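Local structure of ricin B-related lectin (Polyporus squamosus, 3PHZ) at residues 249-254 with 265-270; 168-173 with 279-284; 70-75 with 85-90. The protein binds carbohydrate, here a glycan containing galactose and sialic acid, through its ricin-type beta-trefoil part and calcium through its C-terminal part. All coordinates share one frame; numbering follows the deposited sequence.

Contact 1: residues 249-254 with 265-270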
loop_
_atom_site.group_PDB
_atom_site.type_symbol
_atom_site.label_atom_id
_atom_site.label_comp_id
_atom_site.label_asym_id
_atom_site.label_seq_id
_atom_site.Cartn_x
_atom_site.Cartn_y
_atom_site.Cartn_z
ATOM N N ALA A 249 7.029 11.509 -3.005
ATOM C CA ALA A 249 6.246 10.477 -3.660
ATOM C C ALA A 249 4.804 10.963 -3.802
ATOM O O ALA A 249 4.301 11.669 -2.919
ATOM C CB ALA A 249 6.257 9.216 -2.863
ATOM N N TYR A 250 4.207 10.604 -4.933
ATOM C CA TYR A 250 2.834 10.983 -5.307
ATOM C C TYR A 250 2.078 9.797 -5.824
ATOM O O TYR A 250 2.659 8.775 -6.219
ATOM C CB TYR A 250 2.850 12.025 -6.437
ATOM C CG TYR A 250 3.389 13.361 -5.989
ATOM C CD1 TYR A 250 2.630 14.143 -5.117
ATOM C CD2 TYR A 250 4.661 13.810 -6.378
ATOM C CE1 TYR A 250 3.099 15.401 -4.670
ATOM C CE2 TYR A 250 5.140 15.101 -5.933
ATOM C CZ TYR A 250 4.349 15.861 -5.077
ATOM O OH TYR A 250 4.732 17.098 -4.561
ATOM N N ASN A 251 0.741 9.910 -5.834
ATOM C CA ASN A 251 -0.026 8.980 -6.610
ATOM C C ASN A 251 -0.362 9.672 -7.912
ATOM O O ASN A 251 -0.206 10.882 -8.037
ATOM C CB ASN A 251 -1.305 8.541 -5.858
ATOM C CG ASN A 251 -0.970 7.789 -4.588
ATOM O OD1 ASN A 251 -1.067 8.356 -3.488
ATOM N ND2 ASN A 251 -0.543 6.516 -4.717
ATOM N N TRP A 252 -0.849 8.908 -8.870
ATOM C CA TRP A 252 -1.232 9.493 -10.163
ATOM C C TRP A 252 -2.384 8.737 -10.796
ATOM O O TRP A 252 -2.600 7.551 -10.514
ATOM C CB TRP A 252 -0.042 9.703 -11.157
ATOM C CG TRP A 252 0.676 8.440 -11.528
ATOM C CD1 TRP A 252 1.781 7.908 -10.889
ATOM C CD2 TRP A 252 0.315 7.524 -12.571
ATOM N NE1 TRP A 252 2.127 6.706 -11.483
ATOM C CE2 TRP A 252 1.243 6.458 -12.524
ATOM C CE3 TRP A 252 -0.732 7.488 -13.534
ATOM C CZ2 TRP A 252 1.158 5.334 -13.404
ATOM C CZ3 TRP A 252 -0.796 6.390 -14.448
ATOM C CH2 TRP A 252 0.143 5.328 -14.368
ATOM N N PHE A 253 -3.148 9.464 -11.622
ATOM C CA PHE A 253 -4.372 8.982 -12.245
ATOM C C PHE A 253 -4.442 9.589 -13.616
ATOM O O PHE A 253 -3.606 10.447 -13.983
ATOM C CB PHE A 253 -5.572 9.521 -11.416
ATOM C CG PHE A 253 -5.600 8.965 -10.010
ATOM C CD1 PHE A 253 -6.163 7.686 -9.768
ATOM C CD2 PHE A 253 -5.116 9.696 -8.942
ATOM C CE1 PHE A 253 -6.185 7.152 -8.455
ATOM C CE2 PHE A 253 -5.105 9.189 -7.657
ATOM C CZ PHE A 253 -5.640 7.898 -7.391
ATOM N N VAL A 254 -5.439 9.182 -14.406
ATOM C CA VAL A 254 -5.730 9.974 -15.645
ATOM C C VAL A 254 -7.115 10.529 -15.515
ATOM O O VAL A 254 -7.885 10.090 -14.630
ATOM C CB VAL A 254 -5.544 9.186 -16.976
ATOM C CG1 VAL A 254 -4.088 8.627 -17.042
ATOM C CG2 VAL A 254 -6.491 8.008 -17.064
ATOM N N PHE A 265 -1.559 13.310 -7.450
ATOM C CA PHE A 265 -2.365 13.371 -6.247
ATOM C C PHE A 265 -1.414 13.313 -5.057
ATOM O O PHE A 265 -0.525 12.473 -5.015
ATOM C CB PHE A 265 -3.377 12.211 -6.211
ATOM C CG PHE A 265 -4.257 12.219 -4.968
ATOM C CD1 PHE A 265 -5.350 13.108 -4.888
ATOM C CD2 PHE A 265 -4.024 11.348 -3.916
ATOM C CE1 PHE A 265 -6.186 13.112 -3.773
ATOM C CE2 PHE A 265 -4.848 11.348 -2.785
ATOM C CZ PHE A 265 -5.957 12.228 -2.725
ATOM N N GLU A 266 -1.566 14.246 -4.110
ATOM C CA GLU A 266 -0.739 14.304 -2.937
ATOM C C GLU A 266 -1.479 13.667 -1.736
ATOM O O GLU A 266 -2.395 14.270 -1.159
ATOM C CB GLU A 266 -0.390 15.794 -2.630
ATOM C CG GLU A 266 0.102 16.022 -1.184
ATOM C CD GLU A 266 1.388 15.267 -0.914
ATOM O OE1 GLU A 266 1.357 14.098 -0.489
ATOM O OE2 GLU A 266 2.448 15.873 -1.089
ATOM N N PRO A 267 -1.108 12.421 -1.348
ATOM C CA PRO A 267 -1.936 11.693 -0.388
ATOM C C PRO A 267 -1.762 12.227 1.063
ATOM O O PRO A 267 -2.501 11.829 1.939
ATOM C CB PRO A 267 -1.476 10.203 -0.600
ATOM C CG PRO A 267 -0.052 10.361 -1.049
ATOM C CD PRO A 267 -0.122 11.532 -1.997
ATOM N N GLN A 268 -0.829 13.155 1.264
ATOM C CA GLN A 268 -0.690 13.827 2.608
ATOM C C GLN A 268 -1.859 14.758 2.834
ATOM O O GLN A 268 -2.272 14.939 3.954
ATOM C CB GLN A 268 0.617 14.603 2.747
ATOM C CG GLN A 268 1.822 13.620 2.778
ATOM C CD GLN A 268 3.133 14.391 2.998
ATOM O OE1 GLN A 268 4.103 14.256 2.217
ATOM N NE2 GLN A 268 3.167 15.180 4.057
ATOM N N ASN A 269 -2.392 15.345 1.754
ATOM C CA ASN A 269 -3.423 16.388 1.975
ATOM C C ASN A 269 -4.581 16.346 1.007
ATOM O O ASN A 269 -5.436 17.224 1.036
ATOM C CB ASN A 269 -2.764 17.766 2.091
ATOM C CG ASN A 269 -2.216 18.288 0.760
ATOM O OD1 ASN A 269 -2.301 17.635 -0.288
ATOM N ND2 ASN A 269 -1.622 19.492 0.801
ATOM N N GLY A 270 -4.620 15.323 0.140
ATOM C CA GLY A 270 -5.789 15.140 -0.702
ATOM C C GLY A 270 -5.902 16.133 -1.847
ATOM O O GLY A 270 -7.016 16.365 -2.328
HETATM O O HOH W 1 3.420 12.283 -0.237
HETATM O O HOH W 2 3.337 18.187 -2.375
#
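Asn251 and Phe265 form an antiparallel hydrogen-bonded pair in the beta hairpin of strands 246-255 and 261-266. Asn251 N lies 3.0 Å from Phe265 O, in that carbonyl's plane; in the return bond Phe265 N is 2.8 Å from Asn251 O but sits above its plane. Packing is dense on the side of the Asn251, Phe253 and Phe265 side chains. Phe253 runs alongside Phe265, and its ring edge meets Phe265 CB at 3.8 Å from CE2, while Phe215 of helix 208-226 stacks on the Phe265 ring. Asn251 ND2 bonds Ala212 O and Gly237 O; OD1, at the other end of the same amide, lies against Pro267, 3.3 Å from CG, a buried oxygen with no polar partner in the model. On the Tyr250 side the segments meet partly through water, although Tyr250 itself is buried, its ring stacked with that of His248. A bend at chi2 (63°) brings the Glu266 carboxylate obliquely to the Tyr250 ring, OE2 3.7 Å from CE1; OE2 also bonds His248 NE2, and OE1 receives Gln268 N. A water links the two side chains, 2.8 Å from Tyr250 OH and donating to Glu266 OE2 at 2.8 Å.

Contact 2: residues 168-173 with 279-284; sequences QDFKSY and YKAYFG
Gln168 NE2 is gripped by two backbone oxygens, Ala281 O across the contact and Leu166 O in its own loop. The bond to Ala281 O measures 2.9 Å from NE2, with 158° at the hydrogen. The oxygen lies nearly in the plane of the Gln168 amide, whereas the nitrogen approaches it from well above the carbonyl plane. Gln168 CG sits between the backbone N and the carbonyl carbon (chi1 72°), and from there the extended chain carries the amide across to the strand.

Next to this polar link, the ring of Phe170 lies against the strand backbone. Gly284 CA stands over one ring face, 3.6 Å from the centroid of Phe170, in a CH-pi contact. With no side chain on Gly284, the ring comes so close that Phe170 CD1 is 3.3 Å from Gly284 N. At the ring edge, Ala281 CB approaches Phe170 CZ to 4.1 Å. Ala281 and Gly284 can both serve this loop because a classic beta bulge intervenes: Tyr282 and Phe283 together pair with Phe240, and both side chains leave in the other direction. Beyond the ring, a water joins the two backbones, accepting from Lys171 N at 3.0 Å and donating to Gly284 O at 2.8 Å. Tyr173 meets Phe240, edge to face, and Lys171 packs on Phe283, both of the second subunit.

The contact thus lays the loop between helix 153-162 and strand 178-180 along strand 280-285. Phe170 reaches beyond the strand, touching the ring of Trp252, Leu160 of helix 153-162 and Met239 of strand 233-243.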
loop_
_atom_site.group_PDB
_atom_site.type_symbol
_atom_site.label_atom_id
_atom_site.label_comp_id
_atom_site.label_asym_id
_atom_site.label_seq_id
_atom_site.Cartn_x
_atom_site.Cartn_y
_atom_site.Cartn_z
ATOM N N GLN A 168 8.165 9.526 -19.965
ATOM C CA GLN A 168 8.826 8.272 -19.596
ATOM C C GLN A 168 7.723 7.271 -19.285
ATOM O O GLN A 168 6.565 7.648 -19.068
ATOM C CB GLN A 168 9.704 8.489 -18.356
ATOM C CG GLN A 168 8.908 8.682 -17.006
ATOM C CD GLN A 168 9.819 9.226 -15.915
ATOM O OE1 GLN A 168 10.455 8.444 -15.185
ATOM N NE2 GLN A 168 9.963 10.588 -15.845
ATOM N N ASP A 169 8.061 5.986 -19.326
ATOM C CA ASP A 169 7.082 4.972 -18.991
ATOM C C ASP A 169 7.373 4.379 -17.598
ATOM O O ASP A 169 8.478 4.466 -17.059
ATOM C CB ASP A 169 7.131 3.896 -20.080
ATOM C CG ASP A 169 5.876 3.031 -20.133
ATOM O OD1 ASP A 169 4.882 3.238 -19.334
ATOM O OD2 ASP A 169 5.855 2.168 -21.062
ATOM N N PHE A 170 6.316 3.872 -16.978
ATOM C CA PHE A 170 6.394 3.167 -15.710
ATOM C C PHE A 170 5.960 1.724 -15.897
ATOM O O PHE A 170 5.016 1.464 -16.614
ATOM C CB PHE A 170 5.434 3.772 -14.686
ATOM C CG PHE A 170 5.774 5.206 -14.279
ATOM C CD1 PHE A 170 7.148 5.638 -14.157
ATOM C CD2 PHE A 170 4.740 6.093 -14.003
ATOM C CE1 PHE A 170 7.453 7.010 -13.749
ATOM C CE2 PHE A 170 5.012 7.463 -13.595
ATOM C CZ PHE A 170 6.393 7.889 -13.490
ATOM N N LYS A 171 6.530 0.818 -15.102
ATOM C CA LYS A 171 6.121 -0.587 -15.112
ATOM C C LYS A 171 4.681 -0.770 -14.574
ATOM O O LYS A 171 4.282 -0.073 -13.651
ATOM C CB LYS A 171 7.069 -1.407 -14.229
ATOM C CG LYS A 171 8.415 -1.711 -14.989
ATOM C CD LYS A 171 9.278 -2.595 -14.110
ATOM C CE LYS A 171 10.627 -3.030 -14.774
ATOM N NZ LYS A 171 11.427 -1.876 -15.324
ATOM N N SER A 172 3.926 -1.636 -15.228
ATOM C CA SER A 172 2.679 -2.081 -14.644
ATOM C C SER A 172 2.760 -3.519 -14.182
ATOM O O SER A 172 3.442 -4.388 -14.802
ATOM C CB SER A 172 1.511 -1.911 -15.632
ATOM O OG SER A 172 1.775 -2.622 -16.875
ATOM N N TYR A 173 2.074 -3.818 -13.065
ATOM C CA TYR A 173 2.020 -5.216 -12.647
ATOM C C TYR A 173 1.329 -6.080 -13.703
ATOM O O TYR A 173 1.845 -7.159 -14.108
ATOM C CB TYR A 173 1.206 -5.363 -11.327
ATOM C CG TYR A 173 1.126 -6.858 -10.978
ATOM C CD1 TYR A 173 2.286 -7.566 -10.651
ATOM C CD2 TYR A 173 -0.080 -7.537 -11.036
ATOM C CE1 TYR A 173 2.211 -8.982 -10.328
ATOM C CE2 TYR A 173 -0.163 -8.918 -10.720
ATOM C CZ TYR A 173 0.988 -9.599 -10.360
ATOM O OH TYR A 173 0.927 -10.934 -10.098
ATOM N N TYR A 279 7.836 18.505 -9.444
ATOM C CA TYR A 279 8.775 17.416 -9.177
ATOM C C TYR A 279 9.000 16.690 -10.510
ATOM O O TYR A 279 8.066 16.567 -11.319
ATOM C CB TYR A 279 8.269 16.476 -8.070
ATOM C CG TYR A 279 8.523 16.968 -6.642
ATOM C CD1 TYR A 279 9.696 16.633 -5.964
ATOM C CD2 TYR A 279 7.596 17.795 -5.991
ATOM C CE1 TYR A 279 9.937 17.117 -4.636
ATOM C CE2 TYR A 279 7.816 18.271 -4.685
ATOM C CZ TYR A 279 8.971 17.916 -4.015
ATOM O OH TYR A 279 9.166 18.386 -2.736
ATOM N N LYS A 280 10.244 16.272 -10.760
ATOM C CA LYS A 280 10.540 15.540 -11.968
ATOM C C LYS A 280 10.605 14.090 -11.568
ATOM O O LYS A 280 11.433 13.717 -10.732
ATOM C CB LYS A 280 11.888 15.965 -12.566
ATOM C CG LYS A 280 12.175 15.198 -13.850
ATOM C CD LYS A 280 13.614 15.408 -14.290
ATOM C CE LYS A 280 13.692 16.101 -15.647
ATOM N NZ LYS A 280 14.920 16.981 -15.716
ATOM N N ALA A 281 9.746 13.273 -12.161
ATOM C CA ALA A 281 9.712 11.846 -11.818
ATOM C C ALA A 281 10.923 11.105 -12.310
ATOM O O ALA A 281 11.442 11.377 -13.434
ATOM C CB ALA A 281 8.471 11.205 -12.397
ATOM N N TYR A 282 11.374 10.142 -11.510
ATOM C CA TYR A 282 12.437 9.241 -11.952
ATOM C C TYR A 282 12.017 7.791 -11.769
ATOM O O TYR A 282 12.781 6.886 -12.139
ATOM C CB TYR A 282 13.786 9.549 -11.243
ATOM C CG TYR A 282 13.662 9.559 -9.729
ATOM C CD1 TYR A 282 13.714 8.382 -8.973
ATOM C CD2 TYR A 282 13.435 10.773 -9.052
ATOM C CE1 TYR A 282 13.583 8.431 -7.556
ATOM C CE2 TYR A 282 13.293 10.834 -7.666
ATOM C CZ TYR A 282 13.358 9.651 -6.928
ATOM O OH TYR A 282 13.205 9.763 -5.556
ATOM N N PHE A 283 10.836 7.534 -11.152
ATOM C CA PHE A 283 10.444 6.139 -10.887
ATOM C C PHE A 283 8.952 6.083 -10.717
ATOM O O PHE A 283 8.388 7.046 -10.224
ATOM C CB PHE A 283 11.065 5.661 -9.586
ATOM C CG PHE A 283 10.583 4.322 -9.170
ATOM C CD1 PHE A 283 11.051 3.178 -9.802
ATOM C CD2 PHE A 283 9.588 4.198 -8.176
ATOM C CE1 PHE A 283 10.590 1.909 -9.414
ATOM C CE2 PHE A 283 9.098 2.947 -7.806
ATOM C CZ PHE A 283 9.616 1.796 -8.414
ATOM N N GLY A 284 8.318 4.981 -11.095
ATOM C CA GLY A 284 6.849 4.872 -10.793
ATOM C C GLY A 284 6.321 3.499 -11.148
ATOM O O GLY A 284 7.053 2.693 -11.646
HETATM O O HOH W 3 8.883 1.479 -13.443
#

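Contact 3: residues 70-75 with 85-90; sequences YMDLAG and IGYRPT. With GAL (beta-D-galactopyranose), chain C; SIA (N-acetyl-alpha-neuraminic acid), chain E.
Tyr70 and Tyr87 exchange two backbone hydrogen bonds as an antiparallel hydrogen-bonded pair, with Tyr70 N to Tyr87 O and Tyr87 N to Tyr70 O both at 2.8 Å. Met71 and Gly86 follow as a non-hydrogen-bonded pair, and then Asp72 and Ile85 as a second hydrogen-bonded one. In this last pair Ile85 N gives a straight bond to Asp72 O, while the bond from Asp72 N to Ile85 O is bent and weak. CA-H...O contacts from Gly86 CA to Tyr70 O and from Met71 CA to Ile85 O add to the strand pairing.

Apolar contacts flank these bonds. The side chains of Tyr70 and Pro89 cross at about a right angle, with Tyr70 CE2 3.5 Å from Pro89 CB. At the far end Ala74 CB touches Ile85 CD1, and these two residues also lie near the neuraminic acid.

Polar contacts to the sugar centre on Asp72. With CG anti to the backbone N (chi1 169°), the Asp72 side chain points the same way as that of Tyr87, carboxylate and ring planes 55° apart, and both reach the sugar. Each oxygen takes one galactose hydroxyl: O4 donates to Asp72 OD1 at 2.6 Å and O3 to Asp72 OD2 at 2.7 Å. Gly75 N in turn donates to galactose O4 at 2.8 Å. Gln95 NE2 also bonds OD2, which helps to set the carboxylate in place.

Stacking completes the grip. Galactose C4 stands 3.6 Å above the plane of the Tyr87 ring, over its centre, and Ile85 CD1 packs on the sugar's C6. With His76 and Asn94 also bonded to galactose, this aspartate and aromatic pair on a hairpin forms a galactose site of the ricin-type beta-trefoil.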
loop_
_atom_site.group_PDB
_atom_site.type_symbol
_atom_site.label_atom_id
_atom_site.label_comp_id
_atom_site.label_asym_id
_atom_site.label_seq_id
_atom_site.Cartn_x
_atom_site.Cartn_y
_atom_site.Cartn_z
ATOM N N TYR A 70 -25.055 -10.261 -15.029
ATOM C CA TYR A 70 -24.988 -10.010 -16.445
ATOM C C TYR A 70 -26.314 -9.599 -17.007
ATOM O O TYR A 70 -27.362 -10.153 -16.661
ATOM C CB TYR A 70 -24.542 -11.311 -17.185
ATOM C CG TYR A 70 -23.109 -11.652 -16.916
ATOM C CD1 TYR A 70 -22.134 -11.397 -17.890
ATOM C CD2 TYR A 70 -22.719 -12.148 -15.658
ATOM C CE1 TYR A 70 -20.729 -11.688 -17.641
ATOM C CE2 TYR A 70 -21.353 -12.468 -15.404
ATOM C CZ TYR A 70 -20.387 -12.229 -16.410
ATOM O OH TYR A 70 -19.050 -12.492 -16.184
ATOM N N MET A 71 -26.261 -8.585 -17.855
ATOM C CA MET A 71 -27.398 -8.159 -18.622
ATOM C C MET A 71 -27.937 -9.353 -19.438
ATOM O O MET A 71 -27.192 -9.970 -20.212
ATOM C CB MET A 71 -26.989 -7.084 -19.581
ATOM C CG MET A 71 -28.189 -6.459 -20.302
ATOM S SD MET A 71 -27.776 -5.019 -21.301
ATOM C CE MET A 71 -27.477 -3.747 -20.150
ATOM N N ASP A 72 -29.221 -9.619 -19.271
ATOM C CA ASP A 72 -29.803 -10.922 -19.654
ATOM C C ASP A 72 -31.243 -10.700 -20.123
ATOM O O ASP A 72 -32.006 -9.952 -19.475
ATOM C CB ASP A 72 -29.701 -11.786 -18.380
ATOM C CG ASP A 72 -30.480 -13.106 -18.466
ATOM O OD1 ASP A 72 -31.717 -13.091 -18.779
ATOM O OD2 ASP A 72 -29.839 -14.137 -18.163
ATOM N N LEU A 73 -31.602 -11.265 -21.287
ATOM C CA LEU A 73 -32.980 -11.160 -21.777
ATOM C C LEU A 73 -33.760 -12.291 -21.125
ATOM O O LEU A 73 -33.516 -13.500 -21.409
ATOM C CB LEU A 73 -32.970 -11.282 -23.306
ATOM C CG LEU A 73 -34.316 -11.179 -24.052
ATOM C CD1 LEU A 73 -34.950 -9.828 -23.820
ATOM C CD2 LEU A 73 -33.941 -11.360 -25.532
ATOM N N ALA A 74 -34.655 -11.884 -20.238
ATOM C CA ALA A 74 -35.316 -12.760 -19.267
ATOM C C ALA A 74 -36.008 -13.956 -19.950
ATOM O O ALA A 74 -36.830 -13.803 -20.868
ATOM C CB ALA A 74 -36.297 -12.009 -18.441
ATOM N N GLY A 75 -35.642 -15.149 -19.510
ATOM C CA GLY A 75 -36.306 -16.366 -20.022
ATOM C C GLY A 75 -36.081 -16.636 -21.491
ATOM O O GLY A 75 -36.835 -17.435 -22.103
ATOM N N ILE A 85 -32.847 -8.016 -17.444
ATOM C CA ILE A 85 -32.524 -8.199 -16.038
ATOM C C ILE A 85 -30.989 -8.352 -15.815
ATOM O O ILE A 85 -30.236 -8.489 -16.783
ATOM C CB ILE A 85 -33.293 -9.490 -15.491
ATOM C CG1 ILE A 85 -32.828 -10.735 -16.258
ATOM C CG2 ILE A 85 -34.813 -9.295 -15.703
ATOM C CD1 ILE A 85 -33.311 -12.107 -15.701
ATOM N N GLY A 86 -30.560 -8.364 -14.542
ATOM C CA GLY A 86 -29.198 -8.724 -14.177
ATOM C C GLY A 86 -29.253 -10.171 -13.690
ATOM O O GLY A 86 -29.968 -10.479 -12.734
ATOM N N TYR A 87 -28.503 -11.059 -14.326
ATOM C CA TYR A 87 -28.571 -12.483 -13.929
ATOM C C TYR A 87 -27.175 -13.128 -13.770
ATOM O O TYR A 87 -26.196 -12.719 -14.412
ATOM C CB TYR A 87 -29.413 -13.219 -14.982
ATOM C CG TYR A 87 -29.996 -14.574 -14.552
ATOM C CD1 TYR A 87 -31.063 -14.640 -13.646
ATOM C CD2 TYR A 87 -29.446 -15.753 -15.007
ATOM C CE1 TYR A 87 -31.609 -15.867 -13.246
ATOM C CE2 TYR A 87 -29.968 -17.002 -14.617
ATOM C CZ TYR A 87 -31.033 -17.046 -13.732
ATOM O OH TYR A 87 -31.564 -18.297 -13.363
ATOM N N ARG A 88 -27.078 -14.184 -12.959
ATOM C CA ARG A 88 -25.793 -14.841 -12.797
ATOM C C ARG A 88 -25.283 -15.367 -14.161
ATOM O O ARG A 88 -26.119 -15.663 -15.062
ATOM C CB ARG A 88 -25.971 -15.982 -11.773
ATOM C CG ARG A 88 -26.966 -17.006 -12.202
ATOM C CD ARG A 88 -26.922 -18.174 -11.232
ATOM N NE ARG A 88 -27.625 -19.310 -11.803
ATOM C CZ ARG A 88 -28.927 -19.528 -11.659
ATOM N NH1 ARG A 88 -29.690 -18.683 -10.945
ATOM N NH2 ARG A 88 -29.465 -20.596 -12.227
ATOM N N PRO A 89 -23.938 -15.488 -14.351
ATOM C CA PRO A 89 -23.428 -15.925 -15.696
ATOM C C PRO A 89 -23.904 -17.333 -16.077
ATOM O O PRO A 89 -23.794 -18.226 -15.264
ATOM C CB PRO A 89 -21.890 -15.887 -15.560
ATOM C CG PRO A 89 -21.633 -15.873 -14.049
ATOM C CD PRO A 89 -22.847 -15.239 -13.385
ATOM N N THR A 90 -24.473 -17.502 -17.274
ATOM C CA THR A 90 -24.886 -18.823 -17.755
ATOM C C THR A 90 -24.131 -19.274 -19.013
ATOM O O THR A 90 -24.236 -20.444 -19.429
ATOM C CB THR A 90 -26.365 -18.834 -18.132
ATOM O OG1 THR A 90 -26.587 -17.917 -19.239
ATOM C CG2 THR A 90 -27.231 -18.501 -16.909
HETATM C C1 GAL C . -33.992 -18.532 -17.581
HETATM C C2 GAL C . -32.746 -18.076 -18.347
HETATM C C3 GAL C . -31.834 -17.069 -17.591
HETATM C C4 GAL C . -32.676 -15.920 -17.062
HETATM C C5 GAL C . -33.839 -16.526 -16.279
HETATM C C6 GAL C . -34.812 -15.519 -15.750
HETATM O O2 GAL C . -31.959 -19.176 -18.729
HETATM O O3 GAL C . -30.822 -16.614 -18.491
HETATM O O4 GAL C . -33.217 -15.123 -18.101
HETATM O O5 GAL C . -34.618 -17.361 -17.121
HETATM O O6 GAL C . -35.660 -16.322 -14.927
HETATM C C1 SIA E . -35.704 -15.273 -12.577
HETATM C C2 SIA E . -36.778 -15.966 -13.443
HETATM C C3 SIA E . -37.638 -16.942 -12.609
HETATM C C4 SIA E . -39.079 -16.504 -12.280
HETATM C C5 SIA E . -39.617 -15.200 -12.901
HETATM C C6 SIA E . -38.503 -14.267 -13.459
HETATM C C7 SIA E . -39.032 -13.094 -14.307
HETATM C C8 SIA E . -37.889 -12.143 -14.773
HETATM C C9 SIA E . -38.411 -10.864 -15.433
HETATM C C10 SIA E . -41.740 -14.295 -11.978
HETATM C C11 SIA E . -42.504 -13.692 -10.789
HETATM N N5 SIA E . -40.441 -14.600 -11.846
HETATM O O1A SIA E . -35.483 -14.046 -12.734
HETATM O O1B SIA E . -35.043 -15.930 -11.739
HETATM O O4 SIA E . -39.976 -17.558 -12.660
HETATM O O6 SIA E . -37.533 -15.007 -14.237
HETATM O O7 SIA E . -39.691 -13.629 -15.463
HETATM O O8 SIA E . -36.982 -11.777 -13.710
HETATM O O9 SIA E . -39.080 -10.025 -14.477
HETATM O O10 SIA E . -42.310 -14.475 -13.049
#

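Overall arrangement
From the N terminus, contact 3 first closes the hairpin of strands 70-73 and 82-87 in the trefoil part, before the others open. The chain then completes the trefoil and, past helix 153-162, starts contact 2 with residues 168-173. Its partner, 279-284, lies near the C terminus, so the loop it closes contains the calcium-binding residues and all of contact 1, itself a local hairpin. Contacts 1 and 2 have centres about 14 Å apart and touch where Trp252 meets the loop after helix 153-162 and where Tyr250 OH packs on Tyr279, just ahead of strand 280-285. Contact 3 lies across the chain's centre, about 39 Å from contact 1 and about 41 Å from contact 2, centre to centre.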